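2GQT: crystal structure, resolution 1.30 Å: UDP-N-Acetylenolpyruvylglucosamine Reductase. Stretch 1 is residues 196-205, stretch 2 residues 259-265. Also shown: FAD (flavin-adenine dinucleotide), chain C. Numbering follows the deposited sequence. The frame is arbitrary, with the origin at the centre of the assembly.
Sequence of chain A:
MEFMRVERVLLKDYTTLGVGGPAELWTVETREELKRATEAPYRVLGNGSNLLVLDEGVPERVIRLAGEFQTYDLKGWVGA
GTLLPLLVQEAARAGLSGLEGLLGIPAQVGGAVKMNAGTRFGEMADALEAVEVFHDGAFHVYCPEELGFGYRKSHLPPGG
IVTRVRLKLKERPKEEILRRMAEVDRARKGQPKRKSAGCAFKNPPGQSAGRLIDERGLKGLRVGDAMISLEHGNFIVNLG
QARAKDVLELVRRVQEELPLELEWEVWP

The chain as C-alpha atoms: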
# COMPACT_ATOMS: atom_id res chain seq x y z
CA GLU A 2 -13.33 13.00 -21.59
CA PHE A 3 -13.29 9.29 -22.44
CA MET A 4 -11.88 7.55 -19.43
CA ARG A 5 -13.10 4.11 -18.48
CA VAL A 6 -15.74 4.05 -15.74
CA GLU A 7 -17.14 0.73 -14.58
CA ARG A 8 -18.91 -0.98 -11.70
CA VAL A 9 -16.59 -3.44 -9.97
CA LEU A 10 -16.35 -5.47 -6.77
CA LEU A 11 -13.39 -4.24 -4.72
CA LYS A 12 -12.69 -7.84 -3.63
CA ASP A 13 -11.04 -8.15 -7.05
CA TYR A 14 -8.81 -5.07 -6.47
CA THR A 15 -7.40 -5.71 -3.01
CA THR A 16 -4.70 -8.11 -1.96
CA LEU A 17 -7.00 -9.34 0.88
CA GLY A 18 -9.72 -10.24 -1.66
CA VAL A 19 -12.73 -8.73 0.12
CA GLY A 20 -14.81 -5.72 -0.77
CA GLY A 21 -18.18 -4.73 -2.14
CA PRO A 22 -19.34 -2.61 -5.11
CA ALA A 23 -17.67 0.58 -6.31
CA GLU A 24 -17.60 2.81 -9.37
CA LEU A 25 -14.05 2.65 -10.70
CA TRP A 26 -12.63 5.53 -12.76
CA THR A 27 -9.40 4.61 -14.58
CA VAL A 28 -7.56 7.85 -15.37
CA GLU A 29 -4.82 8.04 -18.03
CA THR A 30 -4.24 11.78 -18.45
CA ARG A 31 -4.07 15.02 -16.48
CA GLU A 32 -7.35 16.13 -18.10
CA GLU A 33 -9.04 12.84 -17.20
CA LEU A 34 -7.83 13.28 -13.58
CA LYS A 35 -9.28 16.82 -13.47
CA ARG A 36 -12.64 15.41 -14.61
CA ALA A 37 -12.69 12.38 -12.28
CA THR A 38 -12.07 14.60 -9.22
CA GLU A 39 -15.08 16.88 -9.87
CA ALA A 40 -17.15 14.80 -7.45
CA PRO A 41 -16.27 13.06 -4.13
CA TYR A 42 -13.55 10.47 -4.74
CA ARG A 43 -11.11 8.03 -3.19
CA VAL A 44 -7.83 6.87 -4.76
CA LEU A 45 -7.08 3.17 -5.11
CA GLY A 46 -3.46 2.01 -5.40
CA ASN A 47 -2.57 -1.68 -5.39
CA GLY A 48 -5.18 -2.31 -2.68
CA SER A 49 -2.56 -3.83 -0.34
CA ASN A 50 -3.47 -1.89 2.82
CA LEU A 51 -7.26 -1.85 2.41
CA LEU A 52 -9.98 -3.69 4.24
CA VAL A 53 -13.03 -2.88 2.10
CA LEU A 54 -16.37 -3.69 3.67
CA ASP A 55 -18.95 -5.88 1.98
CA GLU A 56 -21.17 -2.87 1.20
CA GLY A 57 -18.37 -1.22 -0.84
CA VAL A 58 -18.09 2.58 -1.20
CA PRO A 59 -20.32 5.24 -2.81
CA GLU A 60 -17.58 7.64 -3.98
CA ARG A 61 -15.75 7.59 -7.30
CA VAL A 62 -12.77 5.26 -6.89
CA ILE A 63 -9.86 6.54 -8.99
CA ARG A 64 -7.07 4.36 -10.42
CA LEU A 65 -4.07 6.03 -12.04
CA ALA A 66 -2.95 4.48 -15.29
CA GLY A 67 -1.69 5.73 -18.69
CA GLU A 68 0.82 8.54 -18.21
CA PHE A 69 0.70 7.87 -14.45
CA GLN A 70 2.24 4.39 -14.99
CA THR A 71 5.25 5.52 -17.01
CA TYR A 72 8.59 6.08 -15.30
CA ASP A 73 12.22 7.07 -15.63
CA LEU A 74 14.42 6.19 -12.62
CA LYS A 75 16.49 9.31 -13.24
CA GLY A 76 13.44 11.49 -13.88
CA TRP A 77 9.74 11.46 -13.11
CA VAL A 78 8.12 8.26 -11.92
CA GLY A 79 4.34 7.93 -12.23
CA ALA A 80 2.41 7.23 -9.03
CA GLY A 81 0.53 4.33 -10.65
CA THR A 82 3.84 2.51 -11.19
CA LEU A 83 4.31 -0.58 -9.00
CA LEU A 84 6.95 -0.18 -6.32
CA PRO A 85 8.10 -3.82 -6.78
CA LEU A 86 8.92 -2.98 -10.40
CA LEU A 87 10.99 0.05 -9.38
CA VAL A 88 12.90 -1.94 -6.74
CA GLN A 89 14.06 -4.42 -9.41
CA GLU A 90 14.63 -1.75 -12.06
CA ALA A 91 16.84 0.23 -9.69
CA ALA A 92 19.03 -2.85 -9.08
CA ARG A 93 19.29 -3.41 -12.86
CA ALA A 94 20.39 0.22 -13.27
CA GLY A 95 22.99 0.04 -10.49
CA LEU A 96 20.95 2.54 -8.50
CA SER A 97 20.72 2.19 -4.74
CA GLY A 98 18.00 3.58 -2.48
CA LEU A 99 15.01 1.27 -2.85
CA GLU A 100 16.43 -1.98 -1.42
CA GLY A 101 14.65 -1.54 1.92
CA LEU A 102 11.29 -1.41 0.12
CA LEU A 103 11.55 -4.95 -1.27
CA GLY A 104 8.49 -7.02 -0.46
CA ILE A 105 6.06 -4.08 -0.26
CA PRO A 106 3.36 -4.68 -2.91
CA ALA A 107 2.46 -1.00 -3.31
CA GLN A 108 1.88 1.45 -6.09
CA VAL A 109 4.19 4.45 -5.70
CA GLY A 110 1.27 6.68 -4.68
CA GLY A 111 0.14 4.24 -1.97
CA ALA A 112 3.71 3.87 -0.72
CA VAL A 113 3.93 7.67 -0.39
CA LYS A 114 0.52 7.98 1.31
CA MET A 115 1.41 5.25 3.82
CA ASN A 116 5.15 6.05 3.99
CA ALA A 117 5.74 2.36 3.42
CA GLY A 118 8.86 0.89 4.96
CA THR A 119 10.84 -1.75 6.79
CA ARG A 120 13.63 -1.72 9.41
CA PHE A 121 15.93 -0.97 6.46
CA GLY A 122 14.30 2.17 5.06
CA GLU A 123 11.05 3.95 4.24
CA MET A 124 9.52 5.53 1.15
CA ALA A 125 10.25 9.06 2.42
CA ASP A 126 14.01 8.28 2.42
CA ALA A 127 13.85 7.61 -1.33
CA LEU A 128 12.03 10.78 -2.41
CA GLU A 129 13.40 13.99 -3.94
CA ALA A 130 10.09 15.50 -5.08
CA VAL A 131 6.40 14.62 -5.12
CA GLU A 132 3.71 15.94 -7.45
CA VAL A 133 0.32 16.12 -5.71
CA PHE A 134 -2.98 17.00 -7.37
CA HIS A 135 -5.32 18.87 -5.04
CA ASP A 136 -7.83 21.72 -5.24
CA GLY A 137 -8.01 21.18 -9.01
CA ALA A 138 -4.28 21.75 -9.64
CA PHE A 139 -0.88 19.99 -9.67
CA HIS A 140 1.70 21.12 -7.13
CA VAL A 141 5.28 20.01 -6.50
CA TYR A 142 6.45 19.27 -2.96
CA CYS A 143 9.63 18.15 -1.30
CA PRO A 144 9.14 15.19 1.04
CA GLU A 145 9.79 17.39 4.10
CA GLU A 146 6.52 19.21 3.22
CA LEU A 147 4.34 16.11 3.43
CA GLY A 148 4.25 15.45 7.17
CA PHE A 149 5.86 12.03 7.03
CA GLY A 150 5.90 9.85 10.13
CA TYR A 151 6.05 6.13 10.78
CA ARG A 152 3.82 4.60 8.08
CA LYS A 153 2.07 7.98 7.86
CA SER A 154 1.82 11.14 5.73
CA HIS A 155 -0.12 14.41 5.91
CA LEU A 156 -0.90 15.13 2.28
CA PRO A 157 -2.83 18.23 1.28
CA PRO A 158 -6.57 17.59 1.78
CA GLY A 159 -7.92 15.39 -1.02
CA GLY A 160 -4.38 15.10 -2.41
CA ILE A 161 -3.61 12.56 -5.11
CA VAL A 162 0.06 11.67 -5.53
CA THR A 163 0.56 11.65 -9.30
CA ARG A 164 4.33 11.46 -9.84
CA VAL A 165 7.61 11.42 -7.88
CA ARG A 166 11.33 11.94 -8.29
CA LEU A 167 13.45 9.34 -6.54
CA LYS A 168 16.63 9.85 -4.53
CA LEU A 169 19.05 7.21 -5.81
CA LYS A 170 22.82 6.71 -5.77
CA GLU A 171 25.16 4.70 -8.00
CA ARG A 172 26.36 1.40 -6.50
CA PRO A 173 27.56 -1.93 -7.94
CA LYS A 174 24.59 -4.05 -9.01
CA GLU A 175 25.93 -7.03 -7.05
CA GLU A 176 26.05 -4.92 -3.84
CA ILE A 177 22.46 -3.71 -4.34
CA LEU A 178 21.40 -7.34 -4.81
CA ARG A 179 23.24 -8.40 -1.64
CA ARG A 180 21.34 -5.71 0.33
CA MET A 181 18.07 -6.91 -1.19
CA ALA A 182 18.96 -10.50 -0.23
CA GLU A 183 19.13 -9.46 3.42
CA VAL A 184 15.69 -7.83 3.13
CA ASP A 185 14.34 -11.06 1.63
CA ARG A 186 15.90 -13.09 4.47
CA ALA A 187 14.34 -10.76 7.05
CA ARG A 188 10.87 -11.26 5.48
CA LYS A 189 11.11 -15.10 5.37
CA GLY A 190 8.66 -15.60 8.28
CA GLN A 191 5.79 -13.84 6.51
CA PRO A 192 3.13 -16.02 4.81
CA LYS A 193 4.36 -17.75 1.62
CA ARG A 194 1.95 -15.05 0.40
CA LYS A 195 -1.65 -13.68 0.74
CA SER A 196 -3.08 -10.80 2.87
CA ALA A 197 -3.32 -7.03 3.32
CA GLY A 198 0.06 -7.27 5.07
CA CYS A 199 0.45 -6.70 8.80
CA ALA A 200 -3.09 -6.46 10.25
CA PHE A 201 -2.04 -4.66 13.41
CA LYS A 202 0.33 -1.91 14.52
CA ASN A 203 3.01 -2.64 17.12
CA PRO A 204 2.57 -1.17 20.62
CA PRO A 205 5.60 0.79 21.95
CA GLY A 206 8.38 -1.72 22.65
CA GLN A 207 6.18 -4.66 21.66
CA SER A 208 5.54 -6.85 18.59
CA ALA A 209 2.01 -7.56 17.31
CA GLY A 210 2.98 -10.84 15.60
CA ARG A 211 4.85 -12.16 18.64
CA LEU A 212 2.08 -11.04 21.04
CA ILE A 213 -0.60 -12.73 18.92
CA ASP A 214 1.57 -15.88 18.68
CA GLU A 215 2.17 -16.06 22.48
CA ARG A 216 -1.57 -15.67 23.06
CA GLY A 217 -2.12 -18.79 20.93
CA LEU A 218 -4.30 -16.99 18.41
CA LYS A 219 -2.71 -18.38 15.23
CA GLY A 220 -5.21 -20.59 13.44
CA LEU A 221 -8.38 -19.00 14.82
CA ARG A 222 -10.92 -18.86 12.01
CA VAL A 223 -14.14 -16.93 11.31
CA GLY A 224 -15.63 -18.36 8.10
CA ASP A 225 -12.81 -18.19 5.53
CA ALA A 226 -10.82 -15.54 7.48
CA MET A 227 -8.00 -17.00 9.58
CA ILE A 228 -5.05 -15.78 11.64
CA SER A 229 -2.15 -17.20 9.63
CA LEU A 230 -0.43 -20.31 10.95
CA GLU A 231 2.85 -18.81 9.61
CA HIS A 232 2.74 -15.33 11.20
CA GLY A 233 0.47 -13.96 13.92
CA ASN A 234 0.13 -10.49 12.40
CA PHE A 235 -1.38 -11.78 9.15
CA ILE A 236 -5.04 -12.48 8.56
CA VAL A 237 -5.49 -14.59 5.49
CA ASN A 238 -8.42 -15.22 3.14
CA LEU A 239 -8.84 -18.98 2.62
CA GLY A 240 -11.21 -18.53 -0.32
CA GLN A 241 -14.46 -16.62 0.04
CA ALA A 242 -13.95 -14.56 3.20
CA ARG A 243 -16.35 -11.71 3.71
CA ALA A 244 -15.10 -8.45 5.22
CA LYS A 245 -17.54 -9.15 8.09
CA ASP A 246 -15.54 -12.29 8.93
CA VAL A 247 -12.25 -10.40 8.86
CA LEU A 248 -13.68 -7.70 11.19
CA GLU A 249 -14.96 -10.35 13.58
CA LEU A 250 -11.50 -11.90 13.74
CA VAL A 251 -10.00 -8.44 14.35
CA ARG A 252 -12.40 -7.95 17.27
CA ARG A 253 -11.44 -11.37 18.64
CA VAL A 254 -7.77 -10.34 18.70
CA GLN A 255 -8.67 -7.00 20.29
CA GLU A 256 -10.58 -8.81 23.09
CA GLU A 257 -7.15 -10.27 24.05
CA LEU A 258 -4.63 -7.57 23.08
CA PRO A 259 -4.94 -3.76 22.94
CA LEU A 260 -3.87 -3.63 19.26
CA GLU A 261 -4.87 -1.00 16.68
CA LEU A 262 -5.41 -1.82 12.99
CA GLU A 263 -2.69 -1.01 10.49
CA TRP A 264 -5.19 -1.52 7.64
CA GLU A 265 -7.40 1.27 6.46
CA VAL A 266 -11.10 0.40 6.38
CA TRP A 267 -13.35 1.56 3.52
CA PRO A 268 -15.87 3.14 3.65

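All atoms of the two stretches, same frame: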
# COMPACT_ATOMS: atom_id res chain seq x y z
N SER A 196 -2.62 -11.67 1.77
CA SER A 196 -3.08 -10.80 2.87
C SER A 196 -3.23 -9.33 2.47
O SER A 196 -3.12 -8.99 1.30
CB SER A 196 -2.09 -10.86 4.04
OG SER A 196 -0.85 -10.26 3.66
N ALA A 197 -3.49 -8.48 3.46
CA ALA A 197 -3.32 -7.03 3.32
C ALA A 197 -2.10 -6.60 4.14
O ALA A 197 -2.01 -5.46 4.61
CB ALA A 197 -4.57 -6.30 3.77
N GLY A 198 -1.14 -7.52 4.28
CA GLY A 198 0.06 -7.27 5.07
C GLY A 198 -0.26 -7.30 6.54
O GLY A 198 -1.31 -7.80 6.94
N CYS A 199 0.64 -6.75 7.35
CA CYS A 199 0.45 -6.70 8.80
C CYS A 199 -0.92 -6.10 9.14
O CYS A 199 -1.21 -4.95 8.79
CB CYS A 199 1.59 -5.92 9.46
SG CYS A 199 3.20 -6.76 9.45
N ALA A 200 -1.76 -6.89 9.81
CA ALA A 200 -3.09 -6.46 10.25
C ALA A 200 -3.01 -5.34 11.28
O ALA A 200 -3.73 -4.35 11.18
CB ALA A 200 -3.87 -7.64 10.84
N PHE A 201 -2.11 -5.52 12.25
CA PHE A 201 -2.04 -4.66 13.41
C PHE A 201 -0.74 -3.86 13.47
O PHE A 201 0.28 -4.28 12.93
CB PHE A 201 -2.21 -5.48 14.70
CG PHE A 201 -3.56 -6.12 14.83
CD1 PHE A 201 -3.74 -7.47 14.54
CD2 PHE A 201 -4.66 -5.38 15.22
CE1 PHE A 201 -5.00 -8.06 14.63
CE2 PHE A 201 -5.92 -5.96 15.32
CZ PHE A 201 -6.09 -7.30 15.03
N LYS A 202 -0.83 -2.71 14.13
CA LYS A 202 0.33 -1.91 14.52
C LYS A 202 1.02 -2.54 15.72
O LYS A 202 0.39 -3.27 16.49
CB LYS A 202 -0.11 -0.50 14.93
CG LYS A 202 -0.68 0.35 13.81
CD LYS A 202 -1.10 1.72 14.34
CE LYS A 202 -1.39 2.70 13.22
NZ LYS A 202 -2.63 2.36 12.49
N ASN A 203 2.30 -2.22 15.92
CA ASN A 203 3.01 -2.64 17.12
C ASN A 203 2.88 -1.61 18.25
O ASN A 203 3.09 -0.41 18.03
CB ASN A 203 4.49 -2.90 16.81
CG ASN A 203 4.69 -4.03 15.82
OD1 ASN A 203 3.90 -4.98 15.76
ND2 ASN A 203 5.77 -3.96 15.06
N PRO A 204 2.52 -2.07 19.47
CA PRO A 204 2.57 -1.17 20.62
C PRO A 204 4.02 -0.76 20.91
O PRO A 204 4.94 -1.47 20.49
CB PRO A 204 2.03 -2.04 21.77
CG PRO A 204 1.28 -3.13 21.10
CD PRO A 204 2.03 -3.40 19.85
N PRO A 205 4.23 0.38 21.61
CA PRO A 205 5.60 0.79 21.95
C PRO A 205 6.39 -0.30 22.67
O PRO A 205 5.99 -0.76 23.74
CB PRO A 205 5.38 2.01 22.87
CG PRO A 205 3.93 1.98 23.26
CD PRO A 205 3.23 1.34 22.11
N PRO A 259 -4.61 -5.12 23.36
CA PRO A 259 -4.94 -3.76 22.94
C PRO A 259 -4.17 -3.33 21.67
O PRO A 259 -3.29 -2.46 21.72
CB PRO A 259 -4.52 -2.92 24.15
CG PRO A 259 -3.42 -3.69 24.77
CD PRO A 259 -3.79 -5.14 24.59
N LEU A 260 -4.52 -3.94 20.54
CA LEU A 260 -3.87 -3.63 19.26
C LEU A 260 -4.77 -2.78 18.37
O LEU A 260 -5.99 -2.97 18.34
CB LEU A 260 -3.50 -4.93 18.53
CG LEU A 260 -2.46 -5.85 19.17
CD1 LEU A 260 -2.35 -7.15 18.39
CD2 LEU A 260 -1.10 -5.17 19.25
N GLU A 261 -4.16 -1.83 17.65
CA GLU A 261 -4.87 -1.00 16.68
C GLU A 261 -4.58 -1.53 15.27
O GLU A 261 -3.49 -2.03 15.00
CB GLU A 261 -4.46 0.48 16.79
CG GLU A 261 -4.90 1.17 18.10
CD GLU A 261 -6.41 1.35 18.22
OE1 GLU A 261 -7.08 1.66 17.21
OE2 GLU A 261 -6.93 1.18 19.35
N LEU A 262 -5.56 -1.40 14.38
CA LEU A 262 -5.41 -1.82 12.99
C LEU A 262 -4.39 -0.98 12.23
O LEU A 262 -4.37 0.25 12.35
CB LEU A 262 -6.74 -1.73 12.25
CG LEU A 262 -7.71 -2.90 12.33
CD1 LEU A 262 -8.92 -2.59 11.48
CD2 LEU A 262 -7.04 -4.20 11.87
N GLU A 263 -3.57 -1.66 11.45
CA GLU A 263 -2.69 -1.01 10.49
C GLU A 263 -3.46 -0.76 9.18
O GLU A 263 -3.25 0.25 8.51
CB GLU A 263 -1.45 -1.88 10.25
CG GLU A 263 -0.46 -1.35 9.22
CD GLU A 263 0.38 -0.16 9.70
OE1 GLU A 263 0.11 0.39 10.78
OE2 GLU A 263 1.32 0.23 8.98
N TRP A 264 -4.36 -1.69 8.83
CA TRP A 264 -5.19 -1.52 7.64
C TRP A 264 -6.07 -0.31 7.73
O TRP A 264 -6.52 0.07 8.81
CB TRP A 264 -6.14 -2.69 7.44
CG TRP A 264 -5.53 -4.00 7.29
CD1 TRP A 264 -4.34 -4.30 6.70
CD2 TRP A 264 -6.11 -5.24 7.69
NE1 TRP A 264 -4.12 -5.66 6.74
CE2 TRP A 264 -5.20 -6.26 7.33
CE3 TRP A 264 -7.30 -5.58 8.34
CZ2 TRP A 264 -5.46 -7.60 7.61
CZ3 TRP A 264 -7.55 -6.91 8.60
CH2 TRP A 264 -6.64 -7.90 8.23
N GLU A 265 -6.36 0.27 6.57
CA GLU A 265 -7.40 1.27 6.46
C GLU A 265 -8.68 0.60 6.01
O GLU A 265 -8.67 -0.21 5.07
CB GLU A 265 -7.00 2.31 5.45
CG GLU A 265 -8.02 3.40 5.23
CD GLU A 265 -7.57 4.44 4.24
OE1 GLU A 265 -6.36 4.48 3.92
OE2 GLU A 265 -8.42 5.23 3.80
PA FAD C . -3.80 1.00 -1.25
O1A FAD C . -3.94 -0.12 -0.30
O2A FAD C . -4.46 0.94 -2.57
O5B FAD C . -4.24 2.37 -0.57
C5B FAD C . -3.74 2.70 0.73
C4B FAD C . -4.00 4.16 1.02
O4B FAD C . -3.23 4.96 0.09
C3B FAD C . -5.46 4.60 0.85
O3B FAD C . -5.71 5.65 1.78
C2B FAD C . -5.47 5.13 -0.58
O2B FAD C . -6.52 6.08 -0.79
C1B FAD C . -4.13 5.83 -0.63
N9A FAD C . -3.57 6.02 -1.99
C8A FAD C . -3.28 5.07 -2.89
N7A FAD C . -2.77 5.64 -3.98
C5A FAD C . -2.72 6.96 -3.77
C6A FAD C . -2.31 8.07 -4.52
N6A FAD C . -1.80 7.96 -5.76
N1A FAD C . -2.42 9.30 -3.97
C2A FAD C . -2.92 9.46 -2.74
N3A FAD C . -3.33 8.45 -1.98
C4A FAD C . -3.24 7.20 -2.50
N1 FAD C . 3.60 -1.78 4.39
C2 FAD C . 4.78 -1.29 4.90
O2 FAD C . 4.85 -0.12 5.26
N3 FAD C . 5.89 -2.13 5.03
C4 FAD C . 5.85 -3.46 4.64
O4 FAD C . 6.85 -4.17 4.76
C4X FAD C . 4.65 -3.94 4.11
N5 FAD C . 4.56 -5.28 3.71
C5X FAD C . 3.37 -5.74 3.12
C6 FAD C . 3.32 -7.05 2.66
C7 FAD C . 2.16 -7.54 2.06
C7M FAD C . 2.12 -8.99 1.55
C8 FAD C . 1.05 -6.70 1.93
C8M FAD C . -0.24 -7.22 1.28
C9 FAD C . 1.11 -5.39 2.40
C9A FAD C . 2.26 -4.89 3.00
N10 FAD C . 2.33 -3.57 3.47
C10 FAD C . 3.54 -3.10 4.00
C1' FAD C . 1.16 -2.66 3.46
C2' FAD C . 0.99 -1.94 2.12
O2' FAD C . 1.71 -2.62 1.07
C3' FAD C . 1.48 -0.49 2.18
O3' FAD C . 0.71 0.25 3.13
C4' FAD C . 1.42 0.19 0.80
O4' FAD C . 2.09 1.45 0.86
C5' FAD C . -0.00 0.40 0.29
O5' FAD C . 0.11 0.84 -1.07
P FAD C . -1.05 0.49 -2.11
O1P FAD C . -0.67 1.11 -3.39
O2P FAD C . -1.40 -0.95 -2.07
O3P FAD C . -2.23 1.36 -1.46
O HOH W 1 -1.31 -1.67 17.99

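The two stretches run roughly antiparallel, their directions 149° apart, and meet at a single bridge where Phe201 faces Leu262 with their CA atoms 4.4 Å apart. Two backbone hydrogen bonds hold it. Glu263 N donates to Ala200 O at 2.7 Å, and Lys202 N donates to Glu261 O at 2.9 Å; both are nearly straight, with angles of 163° and 169° at the hydrogen. These two carbonyls also receive CA-H...O contacts, Ala200 O from Leu262 CA (3.5 Å) and Glu261 O from Phe201 CA (3.4 Å). Beyond the bridge, a water takes over: it donates to Lys202 O (2.8 Å) and accepts from Glu261 N (2.9 Å), so the two chains part here without leaving these groups unpaired.

Lys202 also serves the contact with its side chain. Lys202 NZ donates to Leu262 O at 2.7 Å, giving that carbonyl a donor, while Glu263 OE1 lies 3.8 Å from Lys202 NZ, a long salt bridge in which the carboxylate partly offsets the ammonium charge.

The indole of Trp264 supplies one polar edge and a broad apolar face. Trp264 NE1 donates to Ala197 O at 3.0 Å, but the 126° angle makes the bond weak. Over the face sits Ala200, its CA 3.9 Å from the centroid of the Trp264 five-membered ring and its CB 3.6 Å from Trp264 CZ2; a small methyl fits closely against the ring. Phe201 is packed similarly, with Leu260 CD1 over its face, 4.3 Å from the ring centroid, and Leu260 CD2 reaching Pro204 CG at 3.6 Å.

Near the flavin, Gly198 N donates to Ser196 OG (2.8 Å), so the serine hydroxyl satisfies the amide of a residue two places on. Gly198 has positive phi, and a CB there would lie 2.4 Å from FAD C9. At the other stretch's end, Glu265 OE1 accepts from FAD O3B at 2.5 Å.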